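PDB 1U0M: putative polyketide synthase from Streptomyces coelicolor, which condenses five malonyl-CoA units into a linear pentaketide and closes it by Claisen and aldol steps to 1,3,6,8-tetrahydroxynaphthalene, a precursor of melanin. Local coordinates for residues V19-I24 with K85-A90; E27-L32 with R56-V61; R303-E308 with V317-R322. One frame throughout, in Å; residues are numbered along the deposited sequence.

Contact 1 of 3, residues V19-I24 with K85-A90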
loop_
_atom_site.group_PDB
_atom_site.type_symbol
_atom_site.label_atom_id
_atom_site.label_comp_id
_atom_site.label_asym_id
_atom_site.label_seq_id
_atom_site.Cartn_x
_atom_site.Cartn_y
_atom_site.Cartn_z
ATOM N N VAL A 19 0.822 4.484 23.114
ATOM C CA VAL A 19 -0.406 3.682 23.073
ATOM C C VAL A 19 -1.538 4.442 23.761
ATOM O O VAL A 19 -1.287 5.285 24.605
ATOM C CB VAL A 19 -0.233 2.291 23.767
ATOM C CG1 VAL A 19 0.789 1.441 23.013
ATOM C CG2 VAL A 19 0.188 2.473 25.200
ATOM N N PRO A 20 -2.799 4.157 23.397
ATOM C CA PRO A 20 -3.960 4.839 23.993
ATOM C C PRO A 20 -4.123 4.607 25.488
ATOM O O PRO A 20 -3.610 3.633 26.035
ATOM C CB PRO A 20 -5.135 4.311 23.174
ATOM C CG PRO A 20 -4.675 2.921 22.798
ATOM C CD PRO A 20 -3.227 3.154 22.408
ATOM N N GLU A 21 -4.865 5.497 26.137
ATOM C CA GLU A 21 -5.038 5.442 27.581
ATOM C C GLU A 21 -5.981 4.409 28.180
ATOM O O GLU A 21 -5.934 4.158 29.382
ATOM C CB GLU A 21 -5.411 6.835 28.104
ATOM C CG GLU A 21 -6.658 7.459 27.497
ATOM C CD GLU A 21 -6.541 7.710 25.999
ATOM O OE1 GLU A 21 -5.442 8.083 25.527
ATOM O OE2 GLU A 21 -7.558 7.546 25.296
ATOM N N HIS A 22 -6.840 3.811 27.367
ATOM C CA HIS A 22 -7.768 2.812 27.876
ATOM C C HIS A 22 -7.054 1.451 27.947
ATOM O O HIS A 22 -6.513 0.966 26.959
ATOM C CB HIS A 22 -8.987 2.773 26.967
ATOM C CG HIS A 22 -9.633 4.113 26.788
ATOM N ND1 HIS A 22 -10.243 4.789 27.824
ATOM C CD2 HIS A 22 -9.757 4.906 25.697
ATOM C CE1 HIS A 22 -10.719 5.938 27.378
ATOM N NE2 HIS A 22 -10.438 6.033 26.090
ATOM N N VAL A 23 -7.038 0.850 29.130
ATOM C CA VAL A 23 -6.348 -0.420 29.325
ATOM C C VAL A 23 -7.264 -1.581 29.640
ATOM O O VAL A 23 -8.210 -1.443 30.402
ATOM C CB VAL A 23 -5.339 -0.329 30.497
ATOM C CG1 VAL A 23 -4.689 -1.685 30.732
ATOM C CG2 VAL A 23 -4.280 0.719 30.204
ATOM N N ILE A 24 -6.977 -2.733 29.048
ATOM C CA ILE A 24 -7.749 -3.926 29.347
ATOM C C ILE A 24 -6.757 -5.002 29.791
ATOM O O ILE A 24 -5.779 -5.317 29.088
ATOM C CB ILE A 24 -8.613 -4.414 28.146
ATOM C CG1 ILE A 24 -9.390 -5.666 28.565
ATOM C CG2 ILE A 24 -7.759 -4.651 26.923
ATOM C CD1 ILE A 24 -10.433 -6.144 27.567
ATOM N N LYS A 85 -5.408 11.159 13.540
ATOM C CA LYS A 85 -5.041 12.548 13.349
ATOM C C LYS A 85 -4.653 13.194 14.660
ATOM O O LYS A 85 -3.698 13.960 14.704
ATOM C CB LYS A 85 -6.176 13.310 12.674
ATOM C CG LYS A 85 -6.197 13.056 11.183
ATOM C CD LYS A 85 -7.284 13.833 10.476
ATOM C CE LYS A 85 -7.155 13.681 8.971
ATOM N NZ LYS A 85 -8.433 13.994 8.297
ATOM N N SER A 86 -5.364 12.861 15.731
ATOM C CA SER A 86 -5.048 13.420 17.043
ATOM C C SER A 86 -3.913 12.714 17.788
ATOM O O SER A 86 -3.462 13.206 18.820
ATOM C CB SER A 86 -6.294 13.439 17.934
ATOM O OG SER A 86 -6.919 12.173 17.980
ATOM N N ARG A 87 -3.426 11.585 17.275
ATOM C CA ARG A 87 -2.354 10.876 17.972
ATOM C C ARG A 87 -1.029 10.724 17.214
ATOM O O ARG A 87 0.045 10.836 17.802
ATOM C CB ARG A 87 -2.833 9.481 18.398
ATOM C CG ARG A 87 -4.021 9.459 19.345
ATOM C CD ARG A 87 -4.399 8.022 19.661
ATOM N NE ARG A 87 -5.645 7.906 20.409
ATOM C CZ ARG A 87 -5.734 7.982 21.730
ATOM N NH1 ARG A 87 -4.641 8.178 22.459
ATOM N NH2 ARG A 87 -6.917 7.839 22.323
ATOM N N VAL A 88 -1.098 10.469 15.914
ATOM C CA VAL A 88 0.114 10.257 15.134
ATOM C C VAL A 88 1.171 11.369 15.227
ATOM O O VAL A 88 2.337 11.092 15.501
ATOM C CB VAL A 88 -0.240 9.973 13.651
ATOM C CG1 VAL A 88 1.020 9.758 12.841
ATOM C CG2 VAL A 88 -1.115 8.729 13.563
ATOM N N PRO A 89 0.777 12.632 15.007
ATOM C CA PRO A 89 1.681 13.791 15.060
ATOM C C PRO A 89 2.739 13.789 16.178
ATOM O O PRO A 89 3.946 13.865 15.911
ATOM C CB PRO A 89 0.714 14.959 15.181
ATOM C CG PRO A 89 -0.406 14.515 14.299
ATOM C CD PRO A 89 -0.602 13.071 14.718
ATOM N N ALA A 90 2.287 13.705 17.423
ATOM C CA ALA A 90 3.201 13.698 18.560
ATOM C C ALA A 90 4.290 12.652 18.409
ATOM O O ALA A 90 5.474 12.943 18.584
ATOM C CB ALA A 90 2.437 13.451 19.836
#

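Contact 2 of 3, residues E27-L32 with R56-V61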
loop_
_atom_site.group_PDB
_atom_site.type_symbol
_atom_site.label_atom_id
_atom_site.label_comp_id
_atom_site.label_asym_id
_atom_site.label_seq_id
_atom_site.Cartn_x
_atom_site.Cartn_y
_atom_site.Cartn_z
ATOM N N GLU A 27 -7.281 -10.467 33.060
ATOM C CA GLU A 27 -8.428 -10.858 33.861
ATOM C C GLU A 27 -9.726 -10.366 33.248
ATOM O O GLU A 27 -10.678 -11.130 33.110
ATOM C CB GLU A 27 -8.295 -10.310 35.290
ATOM C CG GLU A 27 -8.755 -11.304 36.356
ATOM C CD GLU A 27 -9.390 -10.641 37.574
ATOM O OE1 GLU A 27 -8.748 -9.757 38.184
ATOM O OE2 GLU A 27 -10.537 -11.016 37.925
ATOM N N GLU A 28 -9.757 -9.084 32.888
ATOM C CA GLU A 28 -10.938 -8.480 32.285
ATOM C C GLU A 28 -11.318 -9.185 30.999
ATOM O O GLU A 28 -12.501 -9.450 30.755
ATOM C CB GLU A 28 -10.692 -7.005 31.978
ATOM C CG GLU A 28 -10.513 -6.126 33.193
ATOM C CD GLU A 28 -9.903 -4.797 32.814
ATOM O OE1 GLU A 28 -10.406 -4.165 31.860
ATOM O OE2 GLU A 28 -8.922 -4.381 33.464
ATOM N N THR A 29 -10.312 -9.472 30.177
ATOM C CA THR A 29 -10.541 -10.149 28.904
ATOM C C THR A 29 -11.268 -11.459 29.145
ATOM O O THR A 29 -12.248 -11.768 28.462
ATOM C CB THR A 29 -9.219 -10.458 28.156
ATOM O OG1 THR A 29 -8.584 -9.235 27.761
ATOM C CG2 THR A 29 -9.498 -11.280 26.914
ATOM N N LEU A 30 -10.789 -12.219 30.131
ATOM C CA LEU A 30 -11.396 -13.506 30.467
ATOM C C LEU A 30 -12.839 -13.350 30.914
ATOM O O LEU A 30 -13.690 -14.142 30.523
ATOM C CB LEU A 30 -10.582 -14.210 31.561
ATOM C CG LEU A 30 -9.502 -15.190 31.078
ATOM C CD1 LEU A 30 -8.702 -14.567 29.971
ATOM C CD2 LEU A 30 -8.598 -15.602 32.233
ATOM N N GLU A 31 -13.111 -12.340 31.739
ATOM C CA GLU A 31 -14.474 -12.101 32.220
ATOM C C GLU A 31 -15.422 -11.864 31.055
ATOM O O GLU A 31 -16.435 -12.551 30.917
ATOM C CB GLU A 31 -14.523 -10.881 33.138
ATOM C CG GLU A 31 -13.612 -10.974 34.338
ATOM C CD GLU A 31 -13.612 -9.696 35.162
ATOM O OE1 GLU A 31 -14.705 -9.293 35.626
ATOM O OE2 GLU A 31 -12.520 -9.098 35.341
ATOM N N LEU A 32 -15.086 -10.879 30.225
ATOM C CA LEU A 32 -15.899 -10.532 29.065
ATOM C C LEU A 32 -16.114 -11.776 28.208
ATOM O O LEU A 32 -17.249 -12.149 27.915
ATOM C CB LEU A 32 -15.216 -9.432 28.227
ATOM C CG LEU A 32 -14.783 -8.136 28.922
ATOM C CD1 LEU A 32 -14.296 -7.158 27.897
ATOM C CD2 LEU A 32 -15.934 -7.529 29.688
ATOM N N ARG A 56 -0.700 -9.572 29.598
ATOM C CA ARG A 56 -1.336 -9.037 30.793
ATOM C C ARG A 56 -2.168 -7.772 30.556
ATOM O O ARG A 56 -3.218 -7.594 31.178
ATOM C CB ARG A 56 -0.291 -8.775 31.871
ATOM C CG ARG A 56 0.570 -7.551 31.629
ATOM C CD ARG A 56 0.791 -6.814 32.948
ATOM N NE ARG A 56 -0.484 -6.437 33.571
ATOM C CZ ARG A 56 -0.605 -5.889 34.780
ATOM N NH1 ARG A 56 0.474 -5.651 35.519
ATOM N NH2 ARG A 56 -1.809 -5.570 35.246
ATOM N N THR A 57 -1.704 -6.898 29.665
ATOM C CA THR A 57 -2.443 -5.672 29.362
ATOM C C THR A 57 -2.387 -5.286 27.896
ATOM O O THR A 57 -1.438 -5.605 27.182
ATOM C CB THR A 57 -1.921 -4.454 30.142
ATOM O OG1 THR A 57 -0.547 -4.231 29.809
ATOM C CG2 THR A 57 -2.064 -4.668 31.613
ATOM N N ARG A 58 -3.415 -4.568 27.467
ATOM C CA ARG A 58 -3.503 -4.088 26.101
ATOM C C ARG A 58 -4.119 -2.703 26.173
ATOM O O ARG A 58 -4.793 -2.379 27.150
ATOM C CB ARG A 58 -4.395 -5.008 25.271
ATOM C CG ARG A 58 -3.893 -6.426 25.154
ATOM C CD ARG A 58 -4.820 -7.255 24.306
ATOM N NE ARG A 58 -6.100 -7.454 24.969
ATOM C CZ ARG A 58 -7.213 -7.801 24.334
ATOM N NH1 ARG A 58 -7.188 -7.980 23.025
ATOM N NH2 ARG A 58 -8.347 -7.967 25.006
ATOM N N HIS A 59 -3.877 -1.878 25.160
ATOM C CA HIS A 59 -4.455 -0.541 25.145
ATOM C C HIS A 59 -5.360 -0.392 23.935
ATOM O O HIS A 59 -5.084 -0.952 22.874
ATOM C CB HIS A 59 -3.371 0.536 25.096
ATOM C CG HIS A 59 -2.541 0.617 26.336
ATOM N ND1 HIS A 59 -1.523 -0.270 26.611
ATOM C CD2 HIS A 59 -2.583 1.477 27.383
ATOM C CE1 HIS A 59 -0.971 0.041 27.772
ATOM N NE2 HIS A 59 -1.595 1.097 28.261
ATOM N N ILE A 60 -6.454 0.338 24.107
ATOM C CA ILE A 60 -7.387 0.574 23.014
ATOM C C ILE A 60 -7.722 2.072 22.959
ATOM O O ILE A 60 -7.672 2.765 23.977
ATOM C CB ILE A 60 -8.663 -0.269 23.192
ATOM C CG1 ILE A 60 -9.278 -0.009 24.564
ATOM C CG2 ILE A 60 -8.328 -1.752 23.027
ATOM C CD1 ILE A 60 -10.461 -0.919 24.891
ATOM N N VAL A 61 -8.042 2.568 21.771
ATOM C CA VAL A 61 -8.333 3.982 21.617
ATOM C C VAL A 61 -9.677 4.440 22.190
ATOM O O VAL A 61 -9.826 5.612 22.529
ATOM C CB VAL A 61 -8.212 4.416 20.129
ATOM C CG1 VAL A 61 -6.736 4.418 19.715
ATOM C CG2 VAL A 61 -9.010 3.473 19.224
HETATM O O HOH W 1 -6.033 -7.771 27.694
#

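Contact 3 of 3, residues R303-E308 with V317-R322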
loop_
_atom_site.group_PDB
_atom_site.type_symbol
_atom_site.label_atom_id
_atom_site.label_comp_id
_atom_site.label_asym_id
_atom_site.label_seq_id
_atom_site.Cartn_x
_atom_site.Cartn_y
_atom_site.Cartn_z
ATOM N N ARG A 303 8.743 -10.160 23.128
ATOM C CA ARG A 303 7.836 -10.695 24.127
ATOM C C ARG A 303 7.400 -9.625 25.125
ATOM O O ARG A 303 6.312 -9.707 25.692
ATOM C CB ARG A 303 8.490 -11.874 24.856
ATOM C CG ARG A 303 7.496 -12.739 25.620
ATOM C CD ARG A 303 8.089 -14.070 26.092
ATOM N NE ARG A 303 8.495 -14.939 24.987
ATOM C CZ ARG A 303 9.672 -14.872 24.371
ATOM N NH1 ARG A 303 10.573 -13.976 24.752
ATOM N NH2 ARG A 303 9.945 -15.698 23.365
ATOM N N ALA A 304 8.241 -8.619 25.330
ATOM C CA ALA A 304 7.923 -7.534 26.253
ATOM C C ALA A 304 6.804 -6.649 25.696
ATOM O O ALA A 304 5.935 -6.180 26.439
ATOM C CB ALA A 304 9.165 -6.695 26.515
ATOM N N THR A 305 6.829 -6.412 24.388
ATOM C CA THR A 305 5.805 -5.585 23.748
ATOM C C THR A 305 4.464 -6.302 23.831
ATOM O O THR A 305 3.436 -5.701 24.147
ATOM C CB THR A 305 6.122 -5.342 22.253
ATOM O OG1 THR A 305 7.387 -4.686 22.135
ATOM C CG2 THR A 305 5.042 -4.480 21.597
ATOM N N LEU A 306 4.482 -7.599 23.557
ATOM C CA LEU A 306 3.259 -8.385 23.569
ATOM C C LEU A 306 2.669 -8.514 24.976
ATOM O O LEU A 306 1.449 -8.496 25.151
ATOM C CB LEU A 306 3.536 -9.767 22.959
ATOM C CG LEU A 306 4.300 -9.785 21.623
ATOM C CD1 LEU A 306 4.504 -11.227 21.170
ATOM C CD2 LEU A 306 3.543 -9.006 20.563
ATOM N N THR A 307 3.543 -8.622 25.974
ATOM C CA THR A 307 3.123 -8.764 27.362
ATOM C C THR A 307 2.448 -7.508 27.896
ATOM O O THR A 307 1.476 -7.590 28.660
ATOM C CB THR A 307 4.334 -9.112 28.279
ATOM O OG1 THR A 307 4.907 -10.357 27.860
ATOM C CG2 THR A 307 3.893 -9.253 29.718
ATOM N N GLU A 308 2.956 -6.353 27.477
ATOM C CA GLU A 308 2.434 -5.063 27.922
ATOM C C GLU A 308 1.468 -4.358 26.954
ATOM O O GLU A 308 0.595 -3.601 27.380
ATOM C CB GLU A 308 3.608 -4.121 28.243
ATOM C CG GLU A 308 3.176 -2.709 28.589
ATOM C CD GLU A 308 4.331 -1.765 28.906
ATOM O OE1 GLU A 308 5.344 -1.762 28.170
ATOM O OE2 GLU A 308 4.203 -1.005 29.889
ATOM N N VAL A 317 7.680 -4.651 15.896
ATOM C CA VAL A 317 9.127 -4.559 15.686
ATOM C C VAL A 317 9.670 -3.257 16.231
ATOM O O VAL A 317 10.637 -3.247 16.988
ATOM C CB VAL A 317 9.542 -4.629 14.190
ATOM C CG1 VAL A 317 9.559 -6.052 13.718
ATOM C CG2 VAL A 317 8.611 -3.797 13.353
ATOM N N LEU A 318 9.030 -2.162 15.841
ATOM C CA LEU A 318 9.437 -0.831 16.251
ATOM C C LEU A 318 9.466 -0.636 17.760
ATOM O O LEU A 318 10.383 -0.005 18.291
ATOM C CB LEU A 318 8.521 0.210 15.605
ATOM C CG LEU A 318 8.896 0.656 14.185
ATOM C CD1 LEU A 318 9.190 -0.550 13.312
ATOM C CD2 LEU A 318 7.772 1.497 13.592
ATOM N N ASP A 319 8.467 -1.172 18.453
ATOM C CA ASP A 319 8.409 -1.032 19.900
ATOM C C ASP A 319 9.445 -1.924 20.579
ATOM O O ASP A 319 9.942 -1.594 21.652
ATOM C CB ASP A 319 7.011 -1.366 20.405
ATOM C CG ASP A 319 6.894 -1.239 21.903
ATOM O OD1 ASP A 319 7.198 -2.219 22.616
ATOM O OD2 ASP A 319 6.505 -0.145 22.368
ATOM N N ALA A 320 9.760 -3.058 19.960
ATOM C CA ALA A 320 10.754 -3.968 20.518
ATOM C C ALA A 320 12.068 -3.207 20.498
ATOM O O ALA A 320 12.791 -3.176 21.492
ATOM C CB ALA A 320 10.861 -5.230 19.678
ATOM N N LEU A 321 12.368 -2.586 19.361
ATOM C CA LEU A 321 13.583 -1.796 19.230
ATOM C C LEU A 321 13.562 -0.718 20.290
ATOM O O LEU A 321 14.522 -0.556 21.037
ATOM C CB LEU A 321 13.664 -1.125 17.864
ATOM C CG LEU A 321 14.459 -1.828 16.769
ATOM C CD1 LEU A 321 14.489 -0.936 15.537
ATOM C CD2 LEU A 321 15.875 -2.112 17.250
ATOM N N ARG A 322 12.461 0.019 20.355
ATOM C CA ARG A 322 12.334 1.083 21.333
ATOM C C ARG A 322 12.717 0.582 22.727
ATOM O O ARG A 322 13.282 1.327 23.529
ATOM C CB ARG A 322 10.901 1.634 21.331
ATOM C CG ARG A 322 10.697 2.883 22.184
ATOM C CD ARG A 322 10.323 2.520 23.610
ATOM N NE ARG A 322 8.931 2.090 23.712
ATOM C CZ ARG A 322 8.475 1.228 24.616
ATOM N NH1 ARG A 322 9.296 0.686 25.503
ATOM N NH2 ARG A 322 7.192 0.905 24.636
#

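Contact 1 of 3, residues V19-I24 with K85-A90
Glu21 and Arg87 meet through a bidentate salt bridge, a worked example of how one long side chain can tie a loop to a helix whose backbone stays well away: the nearest CA atoms, those of Pro20 and Arg87, are 8.7 Å apart. The guanidinium presents its end, NH1 and NH2, to the carboxylate. Arg87 NH1 lies 3.2 Å from Glu21 OE1 and Arg87 NH2 lies 3.1 Å from Glu21 OE2, both bonds nearly straight and both using the syn lone pairs. The two planar groups are only 14° apart, and each oxygen lies within a few degrees of the guanidinium plane. Arg87 runs extended from CG to NE to cover the distance, whereas Glu21 bends at chi2 (-63°), which turns its carboxylate toward the helix.

The loop of residues 19-21 links strand 11-18 of the large central sheet of this thiolase fold to the short strand 22-25, while Arg87 projects from the long helix 73-99, close to a kink in it. Elsewhere on the guanidinium, NE forms a salt bridge with Glu83, one turn earlier on the same helix; two acids thus hold the group and fix its rotation.

Van der Waals contact comes from Pro20. Its CB rests over one guanidinium face, offset toward the rim and 4.0 Å from Arg87 CZ, and its CA lies 3.7 Å from Arg87 NH1.

Contact 2 of 3, residues E27-L32 with R56-V61
Arg58 reaches from strand 57-60 to Thr29 on helix 26-37, and its path illustrates how a buried cation is satisfied piece by piece. From CB the chain first leaves the strand with CG beside the backbone N (chi1 -62°), then turns at chi3 (-68°), and this bend swings the guanidinium toward the helix. Arg58 NE donates to a water oxygen 2.7 Å away, at the edge of the guanidinium and in its plane; the same water is 2.9 Å from Thr29 OG1. Beyond CZ, Arg58 NH2 makes a direct but weak, bent hydrogen bond to Thr29 OG1, 3.0 Å long with an angle of 133° at the hydrogen, and Thr29 CG2 stands 4.0 Å from Arg58 NH2. NH1 instead turns to the carbonyls of Asn193, its strongest partner, and Phe196. Thr29 OG1 is in turn hydrogen-bonded to the carbonyl of Thr25, at the end of the strand just before the helix. Strand 57-60 pairs antiparallel with strand 22-25, which leads directly into that helix, so the contact bridges a small two-stranded sheet and the helix following it. The dipoles of these carbonyls, hydroxyl and water probably help to stabilise the buried cation.

Contact 3 of 3, residues R303-E308 with V317-R322
Thr305 lies against Asp319 side by side, the two side chains running past each other in opposite directions, and its branched end flanks one carboxylate oxygen. Thr305 OG1 donates a hydrogen bond to Asp319 OD1 at 2.5 Å, a short distance, and CG2 touches the same oxygen, with Thr305 CG2 to Asp319 OD1 at 3.3 Å. The acceptor is the anti lone pair of OD1, on the side away from OD2. On Thr305, OG1 sits beside the backbone N and CG2 is anti to it (chi1 -59°), a placing that lets both branches face the acid. Asp319 meets them with CG anti to its own backbone N (chi1 180°).

Close backbones make this possible: the CA atoms of Thr305 and Ala320 are 6.1 Å apart, and Thr305 OG1 comes within 3.6 Å of Ala320 N. The pair joins helix 300-308 to helix 315-326, successive helices of the C-terminal half of the thiolase fold. The second packs on the central sheet, where Ala320 and Leu321 touch Ile276 and Asp319 touches Val17. Thr305 itself is about 11 Å, side chain to side chain, from Cys146, the probable catalytic residue.

Two arginines surround the acid. Asp319 OD2 forms a salt bridge with Arg322 NH2 at 2.6 Å, one turn along the same helix, while OD1 is also bridged by Arg323 NE; Arg323 reaches on to Glu308, the last residue of the first helix. Buried but held at both oxygens by arginines and by a hydroxyl besides, Asp319 is probably kept ionised, and the hydroxyl serves it as a donor, so the link between the helices rests on charge as well as on fit.

Contact 3 is the most central, its centre about 9 Å from the centre of the chain against 16 and 19 Å for those of contacts 1 and 2, and its touching residues are all buried. Contact 2 is buried too, though farther out, whereas contact 1 is partly exposed through Glu21. Contacts 1 and 2 share a two-stranded sheet: Ile24 N bonds to Arg58 O and His22 O to Ile60 N. Contact 3, in the C-terminal half, touches contact 2 where Thr57 OG1 bonds to Glu308 O, but not contact 1. Chemistry follows place: a planar ion pair near the surface, an arginine bonded to carbonyls, a hydroxyl and water, and an acid set among arginines between helices.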